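Quinonprotein alcohol dehydrogenase-like protein (Bacteroides thetaiotaomicron VPI-5482, PDB 4R5O) is of unknown function, a calcium-binding two-domain protein that joins an immunoglobulin-like beta-sandwich to a seven-bladed beta-propeller of the YVTN-repeat family. Local coordinates at residues 286-300 / 303-317. Sequence-based numbering, arbitrary orientation. Where two conformers were deposited one is given.
Sequences GNVYTLESADNGCNI and IKNDFTLEKVFANFQ
Glu292 turns CG anti to its own backbone N (chi1 -179°), while Lys311 carries its CG anti to the carbonyl carbon and runs on fully extended; the two side chains cross at about a right angle and close a salt bridge. Lys311 NZ lies 2.8 Å from Glu292 OE1, on the syn side but tilted from the carboxylate plane, and makes a weaker bond to Glu292 OE2. From the opposite face, Asn299 ND2 donates to Glu292 OE1 at 3.1 Å. Ile273 N donates to Glu292 OE2 and Asp271 O takes a further bond from Lys311 NZ, so strand 272-274 and the loop before it complete the cluster.

The backbone frame is an antiparallel sheet in which strand 288-294 lies beside 297-303, and that strand beside 309-314. Cys298 with Ala314 and Ile300 with Val312 are hydrogen-bonded pairs; Ala314 N reaches Cys298 O at 2.9 Å. Between them, Asn299 and Phe313 form a non-hydrogen-bonded pair, with Asn299 OD1 at the ring edge, 3.6 Å from Phe313 CD1. On the other face of the sheet, Cys298 SG packs on Ala314 CB and stands obliquely 4.8 Å from the Phe316 ring centroid, a sulfur-aromatic contact; Phe316 also stacks on Tyr350. Farther along, Ile303 N donates to Val288 O, and Ile303 CD1 rests against Val288 CG1 (4.0 Å) and Thr290 CG2.

An alanine in place of Glu292 would probably leave the Lys311 ammonium without its carboxylate mate and Asn299 ND2 without its acceptor. These pairings fit the outer strands of a propeller blade, with a buried carboxylate, gripped from both faces and likely kept ionised by the lysine, tying three strands of the blade to strand 272-274.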
ATOM      1  N   GLY A 286     -22.179  11.343   7.508  1.00 48.33           N
ATOM      2  CA  GLY A 286     -21.876  10.439   8.615  1.00 46.61           C
ATOM      3  C   GLY A 286     -22.461   9.059   8.448  1.00 50.29           C
ATOM      4  O   GLY A 286     -22.392   8.239   9.369  1.00 50.78           O
ATOM      5  N   ASN A 287     -23.046   8.793   7.264  1.00 46.21           N
ATOM      6  CA  ASN A 287     -23.685   7.520   6.942  1.00 45.09           C
ATOM      7  C   ASN A 287     -22.783   6.669   6.047  1.00 48.32           C
ATOM      8  O   ASN A 287     -21.837   7.179   5.443  1.00 48.60           O
ATOM      9  CB  ASN A 287     -25.052   7.736   6.276  1.00 39.86           C
ATOM     10  CG  ASN A 287     -26.103   8.258   7.224  1.00 51.56           C
ATOM     11  OD1 ASN A 287     -26.868   9.160   6.895  1.00 41.72           O
ATOM     12  ND2 ASN A 287     -26.098   7.795   8.458  1.00 55.11           N
ATOM     13  N   VAL A 288     -23.055   5.347   6.020  1.00 43.33           N
ATOM     14  CA  VAL A 288     -22.300   4.391   5.218  1.00 41.33           C
ATOM     15  C   VAL A 288     -23.121   4.082   4.008  1.00 44.62           C
ATOM     16  O   VAL A 288     -24.327   3.874   4.113  1.00 46.04           O
ATOM     17  CB  VAL A 288     -21.901   3.131   6.021  1.00 43.09           C
ATOM     18  CG1 VAL A 288     -21.490   1.971   5.114  1.00 41.85           C
ATOM     19  CG2 VAL A 288     -20.781   3.485   6.992  1.00 42.44           C
ATOM     20  N   TYR A 289     -22.457   4.067   2.849  1.00 39.04           N
ATOM     21  CA  TYR A 289     -23.062   3.790   1.563  1.00 38.23           C
ATOM     22  C   TYR A 289     -22.439   2.609   0.895  1.00 41.37           C
ATOM     23  O   TYR A 289     -21.227   2.442   0.924  1.00 41.40           O
ATOM     24  CB  TYR A 289     -22.929   5.011   0.634  1.00 39.17           C
ATOM     25  CG  TYR A 289     -23.787   6.187   1.015  1.00 40.36           C
ATOM     26  CD1 TYR A 289     -23.428   7.026   2.065  1.00 41.22           C
ATOM     27  CD2 TYR A 289     -24.888   6.546   0.244  1.00 42.90           C
ATOM     28  CE1 TYR A 289     -24.205   8.133   2.407  1.00 41.12           C
ATOM     29  CE2 TYR A 289     -25.667   7.660   0.564  1.00 44.63           C
ATOM     30  CZ  TYR A 289     -25.318   8.452   1.645  1.00 49.04           C
ATOM     31  OH  TYR A 289     -26.059   9.565   1.928  1.00 48.33           O
ATOM     32  N   THR A 290     -23.259   1.818   0.233  1.00 38.35           N
ATOM     33  CA  THR A 290     -22.820   0.712  -0.602  1.00 37.15           C
ATOM     34  C   THR A 290     -23.780   0.674  -1.789  1.00 40.83           C
ATOM     35  O   THR A 290     -24.597   1.567  -1.931  1.00 41.04           O
ATOM     36  CB  THR A 290     -22.718  -0.601   0.192  1.00 41.30           C
ATOM     37  OG1 THR A 290     -22.006  -1.569  -0.598  1.00 40.04           O
ATOM     38  CG2 THR A 290     -24.084  -1.148   0.666  1.00 39.98           C
ATOM     39  N   LEU A 291     -23.651  -0.327  -2.648  1.00 39.34           N
ATOM     40  CA  LEU A 291     -24.530  -0.537  -3.797  1.00 39.37           C
ATOM     41  C   LEU A 291     -25.289  -1.845  -3.673  1.00 45.65           C
ATOM     42  O   LEU A 291     -24.809  -2.819  -3.071  1.00 45.01           O
ATOM     43  CB  LEU A 291     -23.754  -0.532  -5.133  1.00 38.04           C
ATOM     44  CG  LEU A 291     -22.936   0.682  -5.525  1.00 38.79           C
ATOM     45  CD1 LEU A 291     -22.320   0.441  -6.850  1.00 37.98           C
ATOM     46  CD2 LEU A 291     -23.761   1.956  -5.574  1.00 37.11           C
ATOM     47  N   GLU A 292     -26.464  -1.861  -4.278  1.00 44.51           N
ATOM     48  CA  GLU A 292     -27.335  -3.020  -4.367  1.00 44.98           C
ATOM     49  C   GLU A 292     -27.494  -3.336  -5.830  1.00 53.31           C
ATOM     50  O   GLU A 292     -27.593  -2.418  -6.655  1.00 51.88           O
ATOM     51  CB  GLU A 292     -28.675  -2.745  -3.665  1.00 46.64           C
ATOM     52  CG  GLU A 292     -29.638  -3.920  -3.704  1.00 56.27           C
ATOM     53  CD  GLU A 292     -30.931  -3.697  -2.971  1.00 72.60           C
ATOM     54  OE1 GLU A 292     -31.531  -2.615  -3.146  1.00 80.99           O
ATOM     55  OE2 GLU A 292     -31.381  -4.632  -2.271  1.00 71.33           O
ATOM     56  N   SER A 293     -27.478  -4.620  -6.166  1.00 55.57           N
ATOM     57  CA  SER A 293     -27.611  -5.061  -7.549  1.00 58.77           C
ATOM     58  C   SER A 293     -29.087  -5.033  -7.944  1.00 67.84           C
ATOM     59  O   SER A 293     -29.932  -5.488  -7.189  1.00 67.71           O
ATOM     60  CB  SER A 293     -26.987  -6.443  -7.732  1.00 63.26           C
ATOM     61  OG  SER A 293     -25.588  -6.391  -7.458  1.00 68.45           O
ATOM     62  N   ALA A 294     -29.390  -4.358  -9.066  1.00 69.53           N
ATOM     63  CA  ALA A 294     -30.740  -4.198  -9.630  1.00 72.05           C
ATOM     64  C   ALA A 294     -30.743  -4.661 -11.101  1.00 81.12           C
ATOM     65  O   ALA A 294     -29.671  -4.805 -11.709  1.00 80.80           O
ATOM     66  CB  ALA A 294     -31.220  -2.750  -9.505  1.00 72.93           C
ATOM     67  N   ASP A 295     -31.944  -4.933 -11.653  1.00 80.92           N
ATOM     68  CA  ASP A 295     -32.121  -5.453 -13.012  1.00 81.52           C
ATOM     69  C   ASP A 295     -31.570  -4.494 -14.079  1.00 83.71           C
ATOM     70  O   ASP A 295     -30.756  -4.921 -14.908  1.00 82.58           O
ATOM     71  CB  ASP A 295     -33.616  -5.731 -13.308  1.00 84.71           C
ATOM     72  CG  ASP A 295     -34.285  -6.826 -12.489  1.00100.51           C
ATOM     73  OD1 ASP A 295     -33.579  -7.768 -12.060  1.00101.79           O
ATOM     74  OD2 ASP A 295     -35.536  -6.809 -12.387  1.00106.74           O
ATOM     75  N   ASN A 296     -31.999  -3.216 -14.043  1.00 79.91           N
ATOM     76  CA  ASN A 296     -31.662  -2.213 -15.053  1.00 80.65           C
ATOM     77  C   ASN A 296     -30.748  -1.104 -14.486  1.00 82.53           C
ATOM     78  O   ASN A 296     -30.832   0.055 -14.915  1.00 83.07           O
ATOM     79  CB  ASN A 296     -32.961  -1.602 -15.622  1.00 87.28           C
ATOM     80  CG  ASN A 296     -34.014  -1.228 -14.585  1.00133.41           C
ATOM     81  OD1 ASN A 296     -33.861  -1.440 -13.363  1.00130.50           O
ATOM     82  ND2 ASN A 296     -35.142  -0.709 -15.061  1.00129.79           N
ATOM     83  N   GLY A 297     -29.825  -1.497 -13.614  1.00 75.02           N
ATOM     84  CA  GLY A 297     -28.874  -0.583 -13.004  1.00 72.75           C
ATOM     85  C   GLY A 297     -28.433  -1.063 -11.639  1.00 71.82           C
ATOM     86  O   GLY A 297     -28.112  -2.242 -11.476  1.00 74.33           O
ATOM     87  N   CYS A 298     -28.344  -0.147 -10.667  1.00 59.98           N
ATOM     88  CA  CYS A 298     -27.950  -0.437  -9.289  1.00 55.37           C
ATOM     89  C   CYS A 298     -28.643   0.547  -8.373  1.00 58.58           C
ATOM     90  O   CYS A 298     -29.184   1.531  -8.864  1.00 59.60           O
ATOM     91  CB  CYS A 298     -26.429  -0.396  -9.113  1.00 52.78           C
ATOM     92  SG  CYS A 298     -25.670   1.244  -9.338  1.00 55.25           S
ATOM     93  N   ASN A 299     -28.617   0.305  -7.055  1.00 52.94           N
ATOM     94  CA  ASN A 299     -29.160   1.239  -6.076  1.00 51.75           C
ATOM     95  C   ASN A 299     -28.079   1.707  -5.128  1.00 55.24           C
ATOM     96  O   ASN A 299     -27.379   0.872  -4.552  1.00 55.37           O
ATOM     97  CB  ASN A 299     -30.291   0.609  -5.283  1.00 51.50           C
ATOM     98  CG  ASN A 299     -31.426   0.081  -6.103  1.00 65.03           C
ATOM     99  OD1 ASN A 299     -32.040   0.781  -6.908  1.00 60.30           O
ATOM    100  ND2 ASN A 299     -31.780  -1.157  -5.844  1.00 57.18           N
ATOM    101  N   ILE A 300     -27.917   3.035  -4.970  1.00 51.28           N
ATOM    102  CA  ILE A 300     -26.998   3.621  -3.977  1.00 49.47           C
ATOM    103  C   ILE A 300     -27.714   3.519  -2.646  1.00 51.26           C
ATOM    104  O   ILE A 300     -28.775   4.134  -2.469  1.00 50.34           O
ATOM    105  CB  ILE A 300     -26.554   5.057  -4.329  1.00 52.48           C
ATOM    106  CG1 ILE A 300     -25.980   5.120  -5.761  1.00 53.05           C
ATOM    107  CG2 ILE A 300     -25.579   5.585  -3.268  1.00 52.14           C
ATOM    108  CD1 ILE A 300     -25.741   6.496  -6.304  1.00 62.57           C
ATOM    109  N   ILE A 303     -26.885   3.618   4.593  1.00 45.47           N
ATOM    110  CA  ILE A 303     -27.083   2.788   5.782  1.00 44.66           C
ATOM    111  C   ILE A 303     -27.015   3.747   6.947  1.00 50.50           C
ATOM    112  O   ILE A 303     -25.943   4.298   7.226  1.00 50.86           O
ATOM    113  CB  ILE A 303     -26.094   1.584   5.898  1.00 45.95           C
ATOM    114  CG1 ILE A 303     -25.945   0.815   4.536  1.00 45.18           C
ATOM    115  CG2 ILE A 303     -26.504   0.655   7.061  1.00 45.32           C
ATOM    116  CD1 ILE A 303     -24.767  -0.286   4.420  1.00 38.10           C
ATOM    117  N   LYS A 304     -28.165   4.017   7.586  1.00 46.79           N
ATOM    118  CA  LYS A 304     -28.149   4.980   8.673  1.00 46.86           C
ATOM    119  C   LYS A 304     -27.646   4.274   9.962  1.00 51.36           C
ATOM    120  O   LYS A 304     -27.479   3.047   9.971  1.00 50.61           O
ATOM    121  CB  LYS A 304     -29.531   5.618   8.848  1.00 49.99           C
ATOM    122  CG  LYS A 304     -30.090   6.322   7.598  1.00 55.99           C
ATOM    123  CD  LYS A 304     -31.482   6.867   7.899  1.00 60.88           C
ATOM    124  CE  LYS A 304     -32.174   7.535   6.744  1.00 68.26           C
ATOM    125  NZ  LYS A 304     -33.494   8.078   7.154  1.00 75.22           N
ATOM    126  N   ASN A 305     -27.357   5.068  11.019  1.00 48.43           N
ATOM    127  CA  ASN A 305     -26.880   4.625  12.337  1.00 47.80           C
ATOM    128  C   ASN A 305     -27.762   3.515  12.942  1.00 50.63           C
ATOM    129  O   ASN A 305     -27.249   2.639  13.645  1.00 50.60           O
ATOM    130  CB  ASN A 305     -26.834   5.818  13.326  1.00 49.59           C
ATOM    131  CG  ASN A 305     -25.907   6.981  12.958  1.00 84.08           C
ATOM    132  OD1 ASN A 305     -25.258   7.029  11.885  1.00 70.09           O
ATOM    133  ND2 ASN A 305     -25.834   7.964  13.867  1.00 78.77           N
ATOM    134  N   ASP A 306     -29.068   3.552  12.685  1.00 46.41           N
ATOM    135  CA  ASP A 306     -29.978   2.559  13.254  1.00 47.07           C
ATOM    136  C   ASP A 306     -30.152   1.366  12.280  1.00 51.55           C
ATOM    137  O   ASP A 306     -30.986   0.485  12.510  1.00 51.78           O
ATOM    138  CB  ASP A 306     -31.338   3.204  13.601  1.00 49.54           C
ATOM    139  CG  ASP A 306     -32.125   3.816  12.447  1.00 61.84           C
ATOM    140  OD1 ASP A 306     -31.587   3.858  11.297  1.00 58.88           O
ATOM    141  OD2 ASP A 306     -33.286   4.231  12.680  1.00 72.95           O
ATOM    142  N   PHE A 307     -29.352   1.364  11.198  1.00 47.43           N
ATOM    143  CA  PHE A 307     -29.233   0.355  10.139  1.00 46.82           C
ATOM    144  C   PHE A 307     -30.553   0.261   9.302  1.00 50.19           C
ATOM    145  O   PHE A 307     -30.817  -0.767   8.637  1.00 48.48           O
ATOM    146  CB  PHE A 307     -28.816  -1.018  10.716  1.00 48.06           C
ATOM    147  CG  PHE A 307     -27.322  -1.130  10.971  1.00 48.56           C
ATOM    148  CD1 PHE A 307     -26.613  -0.081  11.562  1.00 51.84           C
ATOM    149  CD2 PHE A 307     -26.643  -2.303  10.691  1.00 50.06           C
ATOM    150  CE1 PHE A 307     -25.240  -0.176  11.780  1.00 52.64           C
ATOM    151  CE2 PHE A 307     -25.265  -2.412  10.939  1.00 52.59           C
ATOM    152  CZ  PHE A 307     -24.574  -1.344  11.468  1.00 50.69           C
ATOM    153  N   THR A 308     -31.305   1.394   9.243  1.00 46.52           N
ATOM    154  CA  THR A 308     -32.433   1.533   8.324  1.00 45.97           C
ATOM    155  C   THR A 308     -31.789   1.940   6.980  1.00 48.28           C
ATOM    156  O   THR A 308     -30.688   2.494   6.956  1.00 46.86           O
ATOM    157  CB  THR A 308     -33.545   2.481   8.827  1.00 50.29           C
ATOM    158  OG1 THR A 308     -33.008   3.784   9.040  1.00 48.16           O
ATOM    159  CG2 THR A 308     -34.227   1.987  10.081  1.00 45.99           C
ATOM    160  N   LEU A 309     -32.466   1.661   5.876  1.00 44.53           N
ATOM    161  CA  LEU A 309     -31.928   1.894   4.554  1.00 42.09           C
ATOM    162  C   LEU A 309     -32.732   2.873   3.726  1.00 48.35           C
ATOM    163  O   LEU A 309     -33.968   2.780   3.634  1.00 49.96           O
ATOM    164  CB  LEU A 309     -31.905   0.546   3.795  1.00 41.22           C
ATOM    165  CG  LEU A 309     -31.245  -0.667   4.493  1.00 43.88           C
ATOM    166  CD1 LEU A 309     -31.397  -1.928   3.658  1.00 42.68           C
ATOM    167  CD2 LEU A 309     -29.763  -0.400   4.811  1.00 46.15           C
ATOM    168  N   GLU A 310     -32.002   3.749   3.031  1.00 44.99           N
ATOM    169  CA  GLU A 310     -32.510   4.708   2.042  1.00 45.16           C
ATOM    170  C   GLU A 310     -31.877   4.320   0.732  1.00 49.70           C
ATOM    171  O   GLU A 310     -30.669   4.096   0.693  1.00 49.57           O
ATOM    172  CB  GLU A 310     -32.241   6.171   2.449  1.00 46.46           C
ATOM    173  CG  GLU A 310     -32.778   7.237   1.509  1.00 53.86           C
ATOM    174  CD  GLU A 310     -32.641   8.658   2.028  1.00 80.88           C
ATOM    175  OE1 GLU A 310     -33.068   8.909   3.180  1.00 80.24           O
ATOM    176  OE2 GLU A 310     -32.160   9.530   1.264  1.00 77.80           O
ATOM    177  N   LYS A 311     -32.691   4.137  -0.314  1.00 45.59           N
ATOM    178  CA  LYS A 311     -32.220   3.673  -1.611  1.00 43.95           C
ATOM    179  C   LYS A 311     -32.601   4.646  -2.736  1.00 50.77           C
ATOM    180  O   LYS A 311     -33.768   5.004  -2.881  1.00 52.47           O
ATOM    181  CB  LYS A 311     -32.788   2.272  -1.917  1.00 44.00           C
ATOM    182  CG  LYS A 311     -32.345   1.201  -0.923  1.00 40.33           C
ATOM    183  CD  LYS A 311     -32.825  -0.167  -1.290  1.00 40.93           C
ATOM    184  CE  LYS A 311     -32.412  -1.184  -0.249  1.00 43.73           C
ATOM    185  NZ  LYS A 311     -32.840  -2.557  -0.652  1.00 44.23           N
ATOM    186  N   VAL A 312     -31.602   5.027  -3.546  1.00 47.69           N
ATOM    187  CA  VAL A 312     -31.676   5.889  -4.725  1.00 48.89           C
ATOM    188  C   VAL A 312     -31.226   5.084  -5.927  1.00 53.57           C
ATOM    189  O   VAL A 312     -30.077   4.630  -5.925  1.00 54.09           O
ATOM    190  CB  VAL A 312     -30.826   7.188  -4.564  1.00 53.93           C
ATOM    191  CG1 VAL A 312     -30.771   7.984  -5.869  1.00 54.30           C
ATOM    192  CG2 VAL A 312     -31.326   8.062  -3.406  1.00 54.24           C
ATOM    193  N   PHE A 313     -32.093   4.950  -6.972  1.00 49.27           N
ATOM    194  CA  PHE A 313     -31.790   4.194  -8.188  1.00 48.16           C
ATOM    195  C   PHE A 313     -30.862   4.985  -9.119  1.00 50.28           C
ATOM    196  O   PHE A 313     -31.065   6.180  -9.362  1.00 48.92           O
ATOM    197  CB  PHE A 313     -33.085   3.808  -8.934  1.00 51.31           C
ATOM    198  CG  PHE A 313     -32.887   3.110 -10.261  1.00 53.92           C
ATOM    199  CD1 PHE A 313     -32.532   1.763 -10.315  1.00 57.71           C
ATOM    200  CD2 PHE A 313     -33.080   3.795 -11.463  1.00 57.31           C
ATOM    201  CE1 PHE A 313     -32.313   1.130 -11.545  1.00 59.64           C
ATOM    202  CE2 PHE A 313     -32.882   3.157 -12.692  1.00 60.46           C
ATOM    203  CZ  PHE A 313     -32.502   1.829 -12.727  1.00 58.84           C
ATOM    204  N   ALA A 314     -29.837   4.282  -9.648  1.00 47.31           N
ATOM    205  CA  ALA A 314     -28.824   4.768 -10.597  1.00 46.12           C
ATOM    206  C   ALA A 314     -28.926   3.945 -11.859  1.00 53.31           C
ATOM    207  O   ALA A 314     -28.609   2.750 -11.827  1.00 52.87           O
ATOM    208  CB  ALA A 314     -27.448   4.679  -9.976  1.00 45.71           C
ATOM    209  N   ASN A 315     -29.393   4.581 -12.970  1.00 52.82           N
ATOM    210  CA  ASN A 315     -29.641   3.950 -14.265  0.50 53.63           C
ATOM    211  C   ASN A 315     -28.317   3.634 -15.004  1.00 59.04           C
ATOM    212  O   ASN A 315     -28.114   4.060 -16.152  1.00 61.60           O
ATOM    213  CB  ASN A 315     -30.536   4.864 -15.123  0.50 55.66           C
ATOM    214  CG  ASN A 315     -30.018   6.283 -15.290  0.50 69.49           C
ATOM    215  OD1 ASN A 315     -29.474   6.902 -14.349  0.50 57.27           O
ATOM    216  ND2 ASN A 315     -30.233   6.850 -16.480  0.50 55.62           N
ATOM    217  N   PHE A 316     -27.423   2.868 -14.354  1.00 54.22           N
ATOM    218  CA  PHE A 316     -26.136   2.428 -14.909  1.00 52.63           C
ATOM    219  C   PHE A 316     -25.706   1.234 -14.099  1.00 58.26           C
ATOM    220  O   PHE A 316     -26.029   1.144 -12.917  1.00 57.40           O
ATOM    221  CB  PHE A 316     -25.043   3.529 -14.968  1.00 52.64           C
ATOM    222  CG  PHE A 316     -24.550   4.031 -13.635  1.00 52.07           C
ATOM    223  CD1 PHE A 316     -23.559   3.340 -12.931  1.00 52.89           C
ATOM    224  CD2 PHE A 316     -25.042   5.212 -13.097  1.00 53.01           C
ATOM    225  CE1 PHE A 316     -23.091   3.807 -11.698  1.00 52.51           C
ATOM    226  CE2 PHE A 316     -24.565   5.685 -11.868  1.00 54.97           C
ATOM    227  CZ  PHE A 316     -23.597   4.978 -11.176  1.00 52.06           C
ATOM    228  N   GLN A 317     -24.996   0.319 -14.738  1.00 56.55           N
ATOM    229  CA  GLN A 317     -24.500  -0.892 -14.119  1.00 55.76           C
ATOM    230  C   GLN A 317     -23.152  -0.588 -13.465  1.00 58.80           C
ATOM    231  O   GLN A 317     -22.343   0.096 -14.093  1.00 59.68           O
ATOM    232  CB  GLN A 317     -24.399  -1.986 -15.197  1.00 57.49           C
ATOM    233  CG  GLN A 317     -24.546  -3.410 -14.676  1.00 84.06           C
ATOM    234  CD  GLN A 317     -25.909  -3.803 -14.132  1.00 99.73           C
ATOM    235  OE1 GLN A 317     -26.948  -3.183 -14.402  1.00 90.33           O
ATOM    236  NE2 GLN A 317     -25.912  -4.848 -13.325  1.00 97.94           N
TER